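Local coordinates for NegoA.19184.a (Neisseria gonorrhoeae, PDB 5UEB), which is of unknown function and belongs to the DUF4265 family, folding into two antiparallel beta-sheets and two helices, at residues L53-A58 and K73-T78; I28-I33 and I41-L46; I82-H87 and G107-S112; N77-I82 and R140-G145. All coordinates share one frame; numbering follows the deposited sequence.

Contact 1 (L53-A58 and K73-T78)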
loop_
_atom_site.group_PDB
_atom_site.type_symbol
_atom_site.label_atom_id
_atom_site.label_comp_id
_atom_site.label_asym_id
_atom_site.label_seq_id
_atom_site.Cartn_x
_atom_site.Cartn_y
_atom_site.Cartn_z
ATOM N N LEU B 53 -8.809 -8.113 -10.138
ATOM C CA LEU B 53 -10.072 -8.845 -10.106
ATOM C C LEU B 53 -10.052 -9.885 -8.991
ATOM O O LEU B 53 -9.074 -10.624 -8.824
ATOM C CB LEU B 53 -10.239 -9.554 -11.456
ATOM C CG LEU B 53 -11.462 -10.456 -11.649
ATOM C CD1 LEU B 53 -12.735 -9.606 -11.668
ATOM C CD2 LEU B 53 -11.332 -11.273 -12.934
ATOM N N ASN B 54 -11.144 -9.929 -8.225
ATOM C CA ASN B 54 -11.373 -10.893 -7.155
ATOM C C ASN B 54 -10.505 -10.667 -5.922
ATOM O O ASN B 54 -10.545 -11.481 -4.998
ATOM C CB ASN B 54 -11.386 -12.347 -7.644
ATOM C CG ASN B 54 -12.572 -12.625 -8.551
ATOM O OD1 ASN B 54 -13.655 -12.072 -8.343
ATOM N ND2 ASN B 54 -12.381 -13.468 -9.553
ATOM N N ASP B 55 -9.777 -9.548 -5.850
ATOM C CA ASP B 55 -9.206 -9.124 -4.576
ATOM C C ASP B 55 -10.331 -8.811 -3.588
ATOM O O ASP B 55 -11.422 -8.371 -3.973
ATOM C CB ASP B 55 -8.382 -7.842 -4.764
ATOM C CG ASP B 55 -6.997 -8.092 -5.369
ATOM O OD1 ASP B 55 -6.607 -9.258 -5.623
ATOM O OD2 ASP B 55 -6.287 -7.086 -5.589
ATOM N N ILE B 56 -10.060 -9.036 -2.301
ATOM C CA ILE B 56 -10.976 -8.673 -1.223
ATOM C C ILE B 56 -10.375 -7.488 -0.483
ATOM O O ILE B 56 -9.208 -7.530 -0.078
ATOM C CB ILE B 56 -11.231 -9.853 -0.267
ATOM C CG1 ILE B 56 -11.906 -11.009 -1.004
ATOM C CG2 ILE B 56 -12.111 -9.418 0.908
ATOM C CD1 ILE B 56 -11.956 -12.310 -0.196
ATOM N N VAL B 57 -11.159 -6.427 -0.323
ATOM C CA VAL B 57 -10.659 -5.179 0.235
ATOM C C VAL B 57 -11.577 -4.709 1.352
ATOM O O VAL B 57 -12.774 -5.025 1.382
ATOM C CB VAL B 57 -10.494 -4.071 -0.833
ATOM C CG1 VAL B 57 -9.526 -4.515 -1.938
ATOM C CG2 VAL B 57 -11.856 -3.680 -1.412
ATOM N N ALA B 58 -10.999 -3.967 2.285
ATOM C CA ALA B 58 -11.739 -3.282 3.333
ATOM C C ALA B 58 -12.170 -1.910 2.839
ATOM O O ALA B 58 -11.499 -1.286 2.011
ATOM C CB ALA B 58 -10.876 -3.123 4.581
ATOM N N LYS B 73 -7.242 -9.437 1.208
ATOM C CA LYS B 73 -6.679 -10.678 0.678
ATOM C C LYS B 73 -6.512 -10.534 -0.828
ATOM O O LYS B 73 -7.496 -10.374 -1.556
ATOM C CB LYS B 73 -7.582 -11.871 1.011
ATOM C CG LYS B 73 -7.052 -13.208 0.498
ATOM C CD LYS B 73 -7.987 -14.354 0.887
ATOM C CE LYS B 73 -7.420 -15.698 0.457
ATOM N NZ LYS B 73 -8.384 -16.806 0.708
ATOM N N ALA B 74 -5.270 -10.588 -1.297
ATOM C CA ALA B 74 -5.038 -10.579 -2.732
ATOM C C ALA B 74 -5.515 -11.887 -3.351
ATOM O O ALA B 74 -5.361 -12.968 -2.770
ATOM C CB ALA B 74 -3.546 -10.384 -3.019
ATOM N N SER B 75 -6.104 -11.783 -4.544
ATOM C CA SER B 75 -6.514 -12.975 -5.276
ATOM C C SER B 75 -5.332 -13.749 -5.838
ATOM O O SER B 75 -5.459 -14.954 -6.078
ATOM C CB SER B 75 -7.419 -12.582 -6.443
ATOM O OG SER B 75 -6.712 -11.736 -7.345
ATOM N N GLY B 76 -4.194 -13.092 -6.050
ATOM C CA GLY B 76 -3.113 -13.682 -6.804
ATOM C C GLY B 76 -3.153 -13.388 -8.286
ATOM O O GLY B 76 -2.196 -13.735 -8.998
ATOM N N ASN B 77 -4.227 -12.769 -8.774
ATOM C CA ASN B 77 -4.299 -12.348 -10.161
ATOM C C ASN B 77 -3.357 -11.171 -10.398
ATOM O O ASN B 77 -3.012 -10.426 -9.478
ATOM C CB ASN B 77 -5.716 -11.907 -10.514
ATOM C CG ASN B 77 -6.684 -13.074 -10.628
ATOM O OD1 ASN B 77 -6.316 -14.155 -11.086
ATOM N ND2 ASN B 77 -7.926 -12.854 -10.241
ATOM N N THR B 78 -2.944 -11.016 -11.656
ATOM C CA THR B 78 -2.103 -9.916 -12.112
ATOM C C THR B 78 -2.930 -9.003 -13.011
ATOM O O THR B 78 -3.754 -9.484 -13.791
ATOM C CB THR B 78 -0.937 -10.506 -12.922
ATOM O OG1 THR B 78 -0.050 -11.203 -12.039
ATOM C CG2 THR B 78 -0.157 -9.436 -13.674
HETATM O O HOH W 1 -8.953 -12.542 -2.853
HETATM O O HOH W 2 -9.948 -14.936 -10.214
HETATM O O HOH W 3 -3.691 -10.220 -6.720
#

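Contact 2 (I28-I33 and I41-L46)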
loop_
_atom_site.group_PDB
_atom_site.type_symbol
_atom_site.label_atom_id
_atom_site.label_comp_id
_atom_site.label_asym_id
_atom_site.label_seq_id
_atom_site.Cartn_x
_atom_site.Cartn_y
_atom_site.Cartn_z
ATOM N N ILE B 28 -14.253 3.889 -9.970
ATOM C CA ILE B 28 -15.323 3.127 -9.322
ATOM C C ILE B 28 -15.275 1.691 -9.817
ATOM O O ILE B 28 -15.195 1.448 -11.028
ATOM C CB ILE B 28 -16.702 3.746 -9.596
ATOM C CG1 ILE B 28 -16.741 5.166 -9.043
ATOM C CG2 ILE B 28 -17.808 2.887 -8.948
ATOM C CD1 ILE B 28 -18.034 5.914 -9.358
ATOM N N LEU B 29 -15.314 0.735 -8.884
ATOM C CA LEU B 29 -15.292 -0.689 -9.204
ATOM C C LEU B 29 -16.549 -1.372 -8.678
ATOM O O LEU B 29 -16.955 -1.158 -7.531
ATOM C CB LEU B 29 -14.071 -1.372 -8.579
ATOM C CG LEU B 29 -12.711 -0.917 -9.109
ATOM C CD1 LEU B 29 -11.609 -1.491 -8.234
ATOM C CD2 LEU B 29 -12.519 -1.343 -10.548
ATOM N N SER B 30 -17.150 -2.206 -9.514
ATOM C CA SER B 30 -18.299 -2.996 -9.105
ATOM C C SER B 30 -17.842 -4.256 -8.382
ATOM O O SER B 30 -16.777 -4.812 -8.665
ATOM C CB SER B 30 -19.128 -3.396 -10.326
ATOM O OG SER B 30 -19.639 -2.253 -10.991
ATOM N N GLY B 31 -18.661 -4.711 -7.445
ATOM C CA GLY B 31 -18.351 -5.929 -6.726
ATOM C C GLY B 31 -19.485 -6.405 -5.844
ATOM O O GLY B 31 -20.659 -6.108 -6.101
ATOM N N ASN B 32 -19.145 -7.146 -4.797
ATOM C CA ASN B 32 -20.142 -7.768 -3.927
ATOM C C ASN B 32 -19.697 -7.588 -2.485
ATOM O O ASN B 32 -18.537 -7.855 -2.156
ATOM C CB ASN B 32 -20.257 -9.272 -4.253
ATOM C CG ASN B 32 -21.666 -9.830 -4.037
ATOM O OD1 ASN B 32 -22.371 -10.114 -5.003
ATOM N ND2 ASN B 32 -22.057 -10.024 -2.780
ATOM N N ILE B 33 -20.609 -7.133 -1.621
ATOM C CA ILE B 33 -20.323 -7.118 -0.194
ATOM C C ILE B 33 -20.238 -8.555 0.297
ATOM O O ILE B 33 -21.025 -9.424 -0.116
ATOM C CB ILE B 33 -21.421 -6.351 0.564
ATOM C CG1 ILE B 33 -21.581 -4.930 0.031
ATOM C CG2 ILE B 33 -21.129 -6.336 2.068
ATOM C CD1 ILE B 33 -20.345 -4.095 0.161
ATOM N N ILE B 41 -13.934 -7.427 -5.212
ATOM C CA ILE B 41 -13.854 -6.685 -6.467
ATOM C C ILE B 41 -14.176 -7.624 -7.619
ATOM O O ILE B 41 -13.576 -8.699 -7.738
ATOM C CB ILE B 41 -12.452 -6.068 -6.625
ATOM C CG1 ILE B 41 -12.240 -4.985 -5.560
ATOM C CG2 ILE B 41 -12.270 -5.493 -8.032
ATOM C CD1 ILE B 41 -10.787 -4.460 -5.505
ATOM N N GLN B 42 -15.135 -7.232 -8.471
ATOM C CA GLN B 42 -15.599 -8.096 -9.553
ATOM C C GLN B 42 -15.409 -7.483 -10.938
ATOM O O GLN B 42 -16.046 -7.918 -11.905
ATOM C CB GLN B 42 -17.051 -8.505 -9.302
ATOM C CG GLN B 42 -17.192 -9.310 -8.013
ATOM C CD GLN B 42 -18.590 -9.810 -7.812
ATOM O OE1 GLN B 42 -19.547 -9.034 -7.847
ATOM N NE2 GLN B 42 -18.735 -11.119 -7.604
ATOM N N GLU B 43 -14.541 -6.485 -11.059
ATOM C CA GLU B 43 -14.158 -5.929 -12.343
ATOM C C GLU B 43 -12.646 -5.816 -12.367
ATOM O O GLU B 43 -12.006 -5.709 -11.317
ATOM C CB GLU B 43 -14.720 -4.509 -12.539
ATOM C CG GLU B 43 -16.226 -4.422 -12.611
ATOM C CD GLU B 43 -16.676 -3.048 -13.054
ATOM O OE1 GLU B 43 -16.991 -2.880 -14.249
ATOM O OE2 GLU B 43 -16.695 -2.123 -12.209
ATOM N N ILE B 44 -12.079 -5.845 -13.570
ATOM C CA ILE B 44 -10.642 -5.610 -13.743
ATOM C C ILE B 44 -10.385 -4.113 -13.595
ATOM O O ILE B 44 -10.951 -3.323 -14.363
ATOM C CB ILE B 44 -10.183 -6.092 -15.121
ATOM C CG1 ILE B 44 -10.465 -7.583 -15.276
ATOM C CG2 ILE B 44 -8.680 -5.816 -15.298
ATOM C CD1 ILE B 44 -10.293 -8.072 -16.696
ATOM N N PRO B 45 -9.550 -3.672 -12.652
ATOM C CA PRO B 45 -9.297 -2.229 -12.517
ATOM C C PRO B 45 -8.609 -1.683 -13.762
ATOM O O PRO B 45 -7.639 -2.260 -14.256
ATOM C CB PRO B 45 -8.382 -2.144 -11.287
ATOM C CG PRO B 45 -8.670 -3.428 -10.510
ATOM C CD PRO B 45 -8.879 -4.456 -11.597
ATOM N N LEU B 46 -9.132 -0.566 -14.279
ATOM C CA LEU B 46 -8.577 0.031 -15.489
ATOM C C LEU B 46 -7.323 0.840 -15.198
ATOM O O LEU B 46 -6.369 0.806 -15.984
ATOM C CB LEU B 46 -9.619 0.925 -16.171
ATOM C CG LEU B 46 -10.768 0.198 -16.874
ATOM C CD1 LEU B 46 -11.813 1.222 -17.331
ATOM C CD2 LEU B 46 -10.229 -0.596 -18.058
HETATM O O HOH W 4 -16.902 0.333 -12.961
HETATM O O HOH W 5 -21.381 -12.464 -7.371
#

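Contact 3 (I82-H87 and G107-S112)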
loop_
_atom_site.group_PDB
_atom_site.type_symbol
_atom_site.label_atom_id
_atom_site.label_comp_id
_atom_site.label_asym_id
_atom_site.label_seq_id
_atom_site.Cartn_x
_atom_site.Cartn_y
_atom_site.Cartn_z
ATOM N N ILE B 82 -2.438 -1.911 -20.936
ATOM C CA ILE B 82 -1.823 -1.896 -22.266
ATOM C C ILE B 82 -2.475 -0.790 -23.076
ATOM O O ILE B 82 -3.705 -0.733 -23.175
ATOM C CB ILE B 82 -1.998 -3.232 -23.017
ATOM C CG1 ILE B 82 -1.552 -4.419 -22.156
ATOM C CG2 ILE B 82 -1.253 -3.177 -24.368
ATOM C CD1 ILE B 82 -1.803 -5.779 -22.807
ATOM N N VAL B 83 -1.660 0.060 -23.692
ATOM C CA VAL B 83 -2.170 1.095 -24.584
ATOM C C VAL B 83 -1.473 0.951 -25.930
ATOM O O VAL B 83 -0.278 0.638 -25.987
ATOM C CB VAL B 83 -1.997 2.502 -23.981
ATOM C CG1 VAL B 83 -0.555 2.832 -23.802
ATOM C CG2 VAL B 83 -2.668 3.546 -24.862
ATOM N N VAL B 84 -2.226 1.145 -27.017
ATOM C CA VAL B 84 -1.696 0.972 -28.364
ATOM C C VAL B 84 -1.908 2.237 -29.185
ATOM O O VAL B 84 -2.745 3.093 -28.877
ATOM C CB VAL B 84 -2.255 -0.267 -29.106
ATOM C CG1 VAL B 84 -1.825 -1.537 -28.411
ATOM C CG2 VAL B 84 -3.774 -0.195 -29.201
ATOM N N LEU B 85 -1.124 2.335 -30.257
ATOM C CA LEU B 85 -1.223 3.476 -31.157
ATOM C C LEU B 85 -2.524 3.442 -31.950
ATOM O O LEU B 85 -3.188 4.474 -32.110
ATOM C CB LEU B 85 -0.021 3.473 -32.100
ATOM C CG LEU B 85 0.715 4.787 -32.340
ATOM C CD1 LEU B 85 1.118 5.417 -31.022
ATOM C CD2 LEU B 85 1.936 4.535 -33.209
ATOM N N ASP B 86 -2.910 2.269 -32.457
ATOM C CA ASP B 86 -4.076 2.217 -33.334
ATOM C C ASP B 86 -4.771 0.860 -33.344
ATOM O O ASP B 86 -5.966 0.780 -33.645
ATOM C CB ASP B 86 -3.701 2.646 -34.757
ATOM C CG ASP B 86 -2.594 1.793 -35.355
ATOM O OD1 ASP B 86 -2.856 0.612 -35.662
ATOM O OD2 ASP B 86 -1.465 2.306 -35.523
ATOM N N HIS B 87 -4.048 -0.210 -33.028
ATOM C CA HIS B 87 -4.674 -1.525 -33.008
ATOM C C HIS B 87 -3.876 -2.441 -32.096
ATOM O O HIS B 87 -2.662 -2.276 -31.937
ATOM C CB HIS B 87 -4.736 -2.133 -34.414
ATOM C CG HIS B 87 -3.425 -2.678 -34.891
ATOM N ND1 HIS B 87 -2.450 -1.885 -35.459
ATOM C CD2 HIS B 87 -2.924 -3.936 -34.876
ATOM C CE1 HIS B 87 -1.407 -2.632 -35.776
ATOM N NE2 HIS B 87 -1.669 -3.880 -35.433
ATOM N N GLY B 107 -12.408 2.282 -24.310
ATOM C CA GLY B 107 -12.250 2.789 -25.654
ATOM C C GLY B 107 -11.519 1.771 -26.521
ATOM O O GLY B 107 -11.350 0.601 -26.161
ATOM N N GLU B 108 -11.047 2.248 -27.670
ATOM C CA GLU B 108 -10.495 1.367 -28.691
ATOM C C GLU B 108 -8.999 1.112 -28.550
ATOM O O GLU B 108 -8.495 0.167 -29.164
ATOM C CB GLU B 108 -10.784 1.928 -30.083
ATOM C CG GLU B 108 -12.266 1.975 -30.392
ATOM C CD GLU B 108 -12.919 0.611 -30.260
ATOM O OE1 GLU B 108 -12.626 -0.272 -31.093
ATOM O OE2 GLU B 108 -13.713 0.416 -29.314
ATOM N N ASN B 109 -8.280 1.912 -27.763
ATOM C CA ASN B 109 -6.823 1.823 -27.732
ATOM C C ASN B 109 -6.257 1.454 -26.367
ATOM O O ASN B 109 -5.038 1.539 -26.174
ATOM C CB ASN B 109 -6.194 3.132 -28.220
ATOM C CG ASN B 109 -6.687 3.536 -29.590
ATOM O OD1 ASN B 109 -7.462 4.479 -29.723
ATOM N ND2 ASN B 109 -6.247 2.818 -30.616
ATOM N N TYR B 110 -7.089 1.037 -25.419
ATOM C CA TYR B 110 -6.629 0.765 -24.064
ATOM C C TYR B 110 -7.314 -0.482 -23.539
ATOM O O TYR B 110 -8.534 -0.637 -23.680
ATOM C CB TYR B 110 -6.954 1.935 -23.126
ATOM C CG TYR B 110 -6.362 1.820 -21.733
ATOM C CD1 TYR B 110 -7.013 1.115 -20.718
ATOM C CD2 TYR B 110 -5.156 2.434 -21.427
ATOM C CE1 TYR B 110 -6.474 1.025 -19.449
ATOM C CE2 TYR B 110 -4.605 2.347 -20.160
ATOM C CZ TYR B 110 -5.270 1.648 -19.173
ATOM O OH TYR B 110 -4.711 1.571 -17.919
ATOM N N LEU B 111 -6.528 -1.354 -22.921
ATOM C CA LEU B 111 -7.032 -2.553 -22.278
ATOM C C LEU B 111 -6.382 -2.690 -20.918
ATOM O O LEU B 111 -5.206 -2.365 -20.743
ATOM C CB LEU B 111 -6.623 -3.824 -23.063
ATOM C CG LEU B 111 -7.333 -4.186 -24.360
ATOM C CD1 LEU B 111 -6.688 -5.417 -24.976
ATOM C CD2 LEU B 111 -8.812 -4.425 -24.084
ATOM N N SER B 112 -7.144 -3.185 -19.955
ATOM C CA SER B 112 -6.567 -3.743 -18.746
ATOM C C SER B 112 -6.854 -5.237 -18.755
ATOM O O SER B 112 -7.990 -5.651 -19.019
ATOM C CB SER B 112 -7.138 -3.051 -17.510
ATOM O OG SER B 112 -6.291 -3.203 -16.398
#

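Contact 4 (N77-I82 and R140-G145)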
loop_
_atom_site.group_PDB
_atom_site.type_symbol
_atom_site.label_atom_id
_atom_site.label_comp_id
_atom_site.label_asym_id
_atom_site.label_seq_id
_atom_site.Cartn_x
_atom_site.Cartn_y
_atom_site.Cartn_z
ATOM N N ASN B 77 -4.227 -12.769 -8.774
ATOM C CA ASN B 77 -4.299 -12.348 -10.161
ATOM C C ASN B 77 -3.357 -11.171 -10.398
ATOM O O ASN B 77 -3.012 -10.426 -9.478
ATOM C CB ASN B 77 -5.716 -11.907 -10.514
ATOM C CG ASN B 77 -6.684 -13.074 -10.628
ATOM O OD1 ASN B 77 -6.316 -14.155 -11.086
ATOM N ND2 ASN B 77 -7.926 -12.854 -10.241
ATOM N N THR B 78 -2.944 -11.016 -11.656
ATOM C CA THR B 78 -2.103 -9.916 -12.112
ATOM C C THR B 78 -2.930 -9.003 -13.011
ATOM O O THR B 78 -3.754 -9.484 -13.791
ATOM C CB THR B 78 -0.937 -10.506 -12.922
ATOM O OG1 THR B 78 -0.050 -11.203 -12.039
ATOM C CG2 THR B 78 -0.157 -9.436 -13.674
ATOM N N THR B 79 -2.730 -7.686 -12.888
ATOM C CA THR B 79 -3.382 -6.688 -13.737
ATOM C C THR B 79 -2.324 -5.971 -14.566
ATOM O O THR B 79 -1.388 -5.395 -14.005
ATOM C CB THR B 79 -4.127 -5.658 -12.885
ATOM O OG1 THR B 79 -4.996 -6.322 -11.962
ATOM C CG2 THR B 79 -4.956 -4.700 -13.772
ATOM N N ILE B 80 -2.479 -5.999 -15.893
ATOM C CA ILE B 80 -1.558 -5.367 -16.837
ATOM C C ILE B 80 -2.354 -4.344 -17.633
ATOM O O ILE B 80 -3.403 -4.679 -18.194
ATOM C CB ILE B 80 -0.931 -6.407 -17.790
ATOM C CG1 ILE B 80 -0.229 -7.533 -17.011
ATOM C CG2 ILE B 80 0.020 -5.714 -18.773
ATOM C CD1 ILE B 80 0.924 -7.074 -16.140
ATOM N N ASN B 81 -1.864 -3.100 -17.682
ATOM C CA ASN B 81 -2.461 -2.045 -18.501
ATOM C C ASN B 81 -1.709 -1.999 -19.824
ATOM O O ASN B 81 -0.475 -2.034 -19.834
ATOM C CB ASN B 81 -2.320 -0.665 -17.858
ATOM C CG ASN B 81 -2.825 -0.585 -16.417
ATOM O OD1 ASN B 81 -2.256 0.149 -15.613
ATOM N ND2 ASN B 81 -3.916 -1.289 -16.097
ATOM N N ILE B 82 -2.438 -1.911 -20.936
ATOM C CA ILE B 82 -1.823 -1.896 -22.266
ATOM C C ILE B 82 -2.475 -0.790 -23.076
ATOM O O ILE B 82 -3.705 -0.733 -23.175
ATOM C CB ILE B 82 -1.998 -3.232 -23.017
ATOM C CG1 ILE B 82 -1.552 -4.419 -22.156
ATOM C CG2 ILE B 82 -1.253 -3.177 -24.368
ATOM C CD1 ILE B 82 -1.803 -5.779 -22.807
ATOM N N ARG B 140 2.045 -1.459 -18.559
ATOM C CA ARG B 140 2.371 -1.231 -17.165
ATOM C C ARG B 140 1.921 -2.430 -16.341
ATOM O O ARG B 140 0.821 -2.962 -16.544
ATOM C CB ARG B 140 1.655 0.037 -16.676
ATOM C CG ARG B 140 1.795 0.316 -15.208
ATOM C CD ARG B 140 1.431 1.764 -14.928
ATOM N NE ARG B 140 2.360 2.686 -15.571
ATOM C CZ ARG B 140 3.453 3.169 -14.988
ATOM N NH1 ARG B 140 3.755 2.820 -13.743
ATOM N NH2 ARG B 140 4.242 4.001 -15.651
ATOM N N GLU B 141 2.776 -2.844 -15.410
ATOM C CA GLU B 141 2.429 -3.867 -14.423
ATOM C C GLU B 141 1.695 -3.189 -13.275
ATOM O O GLU B 141 2.291 -2.778 -12.278
ATOM C CB GLU B 141 3.682 -4.606 -13.965
ATOM C CG GLU B 141 4.299 -5.365 -15.122
ATOM C CD GLU B 141 5.643 -5.998 -14.811
ATOM O OE1 GLU B 141 6.040 -6.888 -15.589
ATOM O OE2 GLU B 141 6.305 -5.618 -13.816
ATOM N N ALA B 142 0.373 -3.056 -13.436
ATOM C CA ALA B 142 -0.421 -2.337 -12.446
ATOM C C ALA B 142 -0.468 -3.093 -11.127
ATOM O O ALA B 142 -0.406 -2.482 -10.051
ATOM C CB ALA B 142 -1.829 -2.105 -12.988
ATOM N N CYS B 143 -0.572 -4.422 -11.188
ATOM C CA CYS B 143 -0.633 -5.240 -9.981
ATOM C C CYS B 143 -0.001 -6.580 -10.326
ATOM O O CYS B 143 -0.540 -7.305 -11.165
ATOM C CB CYS B 143 -2.091 -5.430 -9.557
ATOM S SG CYS B 143 -2.332 -6.396 -8.056
ATOM N N LEU B 144 1.129 -6.908 -9.697
ATOM C CA LEU B 144 1.792 -8.191 -9.917
ATOM C C LEU B 144 1.237 -9.210 -8.934
ATOM O O LEU B 144 1.357 -9.035 -7.715
ATOM C CB LEU B 144 3.304 -8.067 -9.739
ATOM C CG LEU B 144 4.024 -7.338 -10.870
ATOM C CD1 LEU B 144 5.512 -7.287 -10.590
ATOM C CD2 LEU B 144 3.755 -8.024 -12.207
ATOM N N GLY B 145 0.646 -10.274 -9.463
ATOM C CA GLY B 145 0.092 -11.310 -8.618
ATOM C C GLY B 145 1.121 -12.339 -8.205
ATOM O O GLY B 145 2.296 -12.011 -8.003
#

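Contact 1 (L53-A58 and K73-T78)
I56 and K73 form an antiparallel hydrogen-bonded pair where strands 56-62 and 65-73 end their pairing, I56 N giving a nearly straight bond of 3.0 Å to K73 O and K73 N one to I56 O. The chains continue to run in nearly opposite directions beyond that point, the directions of L53-I56 and K73-N77 differing by 170°, but side chains take over from the backbone. D55 swings its carboxylate across to the turn at A74-G76, and OD1 takes the amide N of S75 at 2.8 Å in an almost linear bond, met on the anti side and 29° out of the carboxylate plane. S75 OG sits 3.0 Å from both D55 OD1 and L53 O, placed there by a chi1 of 61° that sets it between its own backbone N and carbonyl carbon. The same OG accepts from N77 N, closing an ST turn. N77 adds a bond from ND2 to L53 O (2.9 Å); the donor lies above the carbonyl plane, while the oxygen is close to the plane of the N77 amide. One water joins N54 O to K73 O, and another bridges N54 ND2 and N77 ND2. D55 is buried, and with OD2 also bonded to A52 N its carboxylate is held at both oxygens mainly by N-H donors, an environment that would be expected to favour the charged form.

Contact 2 (I28-I33 and I41-L46)
Q42 and E43 lie against S30 and G31 where the short strand 39-41 leaves its place beside strand 24-33 in the five-stranded antiparallel sheet. G31 and I41 are the last pair, non-hydrogen-bonded and with CA atoms 4.6 Å apart, and just past it Q42 N still bonds to S30 O at 2.9 Å. The backbones stay close here, with G31 CA 4.5 Å from Q42 CA. From there E43 replaces backbone pairing with its side chain. Its chain is extended beyond CG and brings OE2 to the amide N of S30 at 2.7 Å, met on the anti side of the carboxylate; any bond from S30 OG to the same oxygen is weak and doubtful, and this hydroxyl has a stronger partner in K12 NZ. A water lies within bonding distance of both E43 OE2 and I28 O. Q42 reaches the other way along the strand, its chain passing over the CA of G31 and ending with OE1 3.3 Å from G31 C. N32 and Q42 cross obliquely with their amide planes 83° apart, and both N32 OD1 and Q42 OE1 accept from K10 NZ. On the buried side L29 CD1 packs 4.1 Å from I41 CG2, while L29 CD2 lies 3.9 Å from P45 CA. E43 OE2 thus has the S30 amide and a water as its partners, and the long, weak ion pair of E43 OE1 with R104 might add a little to the stability of the negative charge.

Contact 3 (I82-H87 and G107-S112)
Backbone bonds carry most of the pairing between I82-V84 and N109-L111. Strands 82-84 and 110-112 run antiparallel at 165° with their axes 4.9 Å apart, and N109 is the residue just before the second. I82 and L111 form the hydrogen-bonded pair, with I82 N to L111 O at 2.8 Å and L111 N to I82 O at 2.9 Å. V84 N then bonds to N109 O, and CA-H...O contacts from V83 CA to N109 O and from Y110 CA to I82 O (3.4 Å) fill the non-hydrogen-bonded pair between.

Among the side chains, Y110 has CG anti to its backbone N (chi1 -173°), and one face of its ring lies over I82 O; V83 CB approaches Y110 CD2 obliquely at 4.1 Å. N109 turns its amide toward the turn after V84, bringing ND2 to 3.5 Å from D86 CA.

Strand 110-115 lies between 102-105 and 78-84, and strand 137-143 flanks 78-84 on its other edge. I82 and L111 share one face, where both meet F88, and I82 also touches L137; on the side of the sheet that carries V83 and Y110, Y110 OH bonds to L46 O.

Contact 4 (N77-I82 and R140-G145)
A classic beta bulge interrupts the pairing of strands 78-84 and 137-143: A142 and C143 both face T79. On one side of it N81 and R140 make a regular hydrogen-bonded pair, with both bonds at 2.9 Å (N81 N to R140 O and R140 N to N81 O). On the other, T79 N bonds to C143 O at 2.8 Å and C143 N returns a bond to T79 O. E141 is the centre of an inverse gamma turn, and the methyl of A142 points across to N81, its CB 3.5 Å from N81 OD1. The carbon chain of R140 passes the same oxygen, its CB, CG and CD all about 4.1 Å away. I80 and E141 lie side by side, I80 CD1 lying 3.9 Å from E141 CG; beyond this the E141 carboxylate binds Y120 and K125. At the start of strand 78-84, T78 OG1, anti to its own carbonyl carbon (chi1 -70°), accepts from G145 N at 2.8 Å. G145 CA also comes to 3.3 Å from N77 O. The chain turns a corner at A142, within a classic bulge on strand 137-143, the outermost strand of the four-stranded antiparallel sheet in this chain.

From the N terminus, contact 2 closes first, joining strand 24-33 to the chain leaving 39-41. Contact 1 follows in series, closing the hairpin of strands 56-62 and 65-73; it meets contact 2 through backbone bonds of I41 with N54 and D55, and both reach the five-stranded sheet. N77 and T78 end contact 1 and begin contact 4, carrying the chain into the four-stranded sheet. Contact 4 spans the longest loop, reaching the C-terminal strand, and contact 3 is nested inside it, both sharing strand 78-84 and I82. Between the two sheets, the loop 42-46 of contact 2 meets strand 110-115 of contact 3.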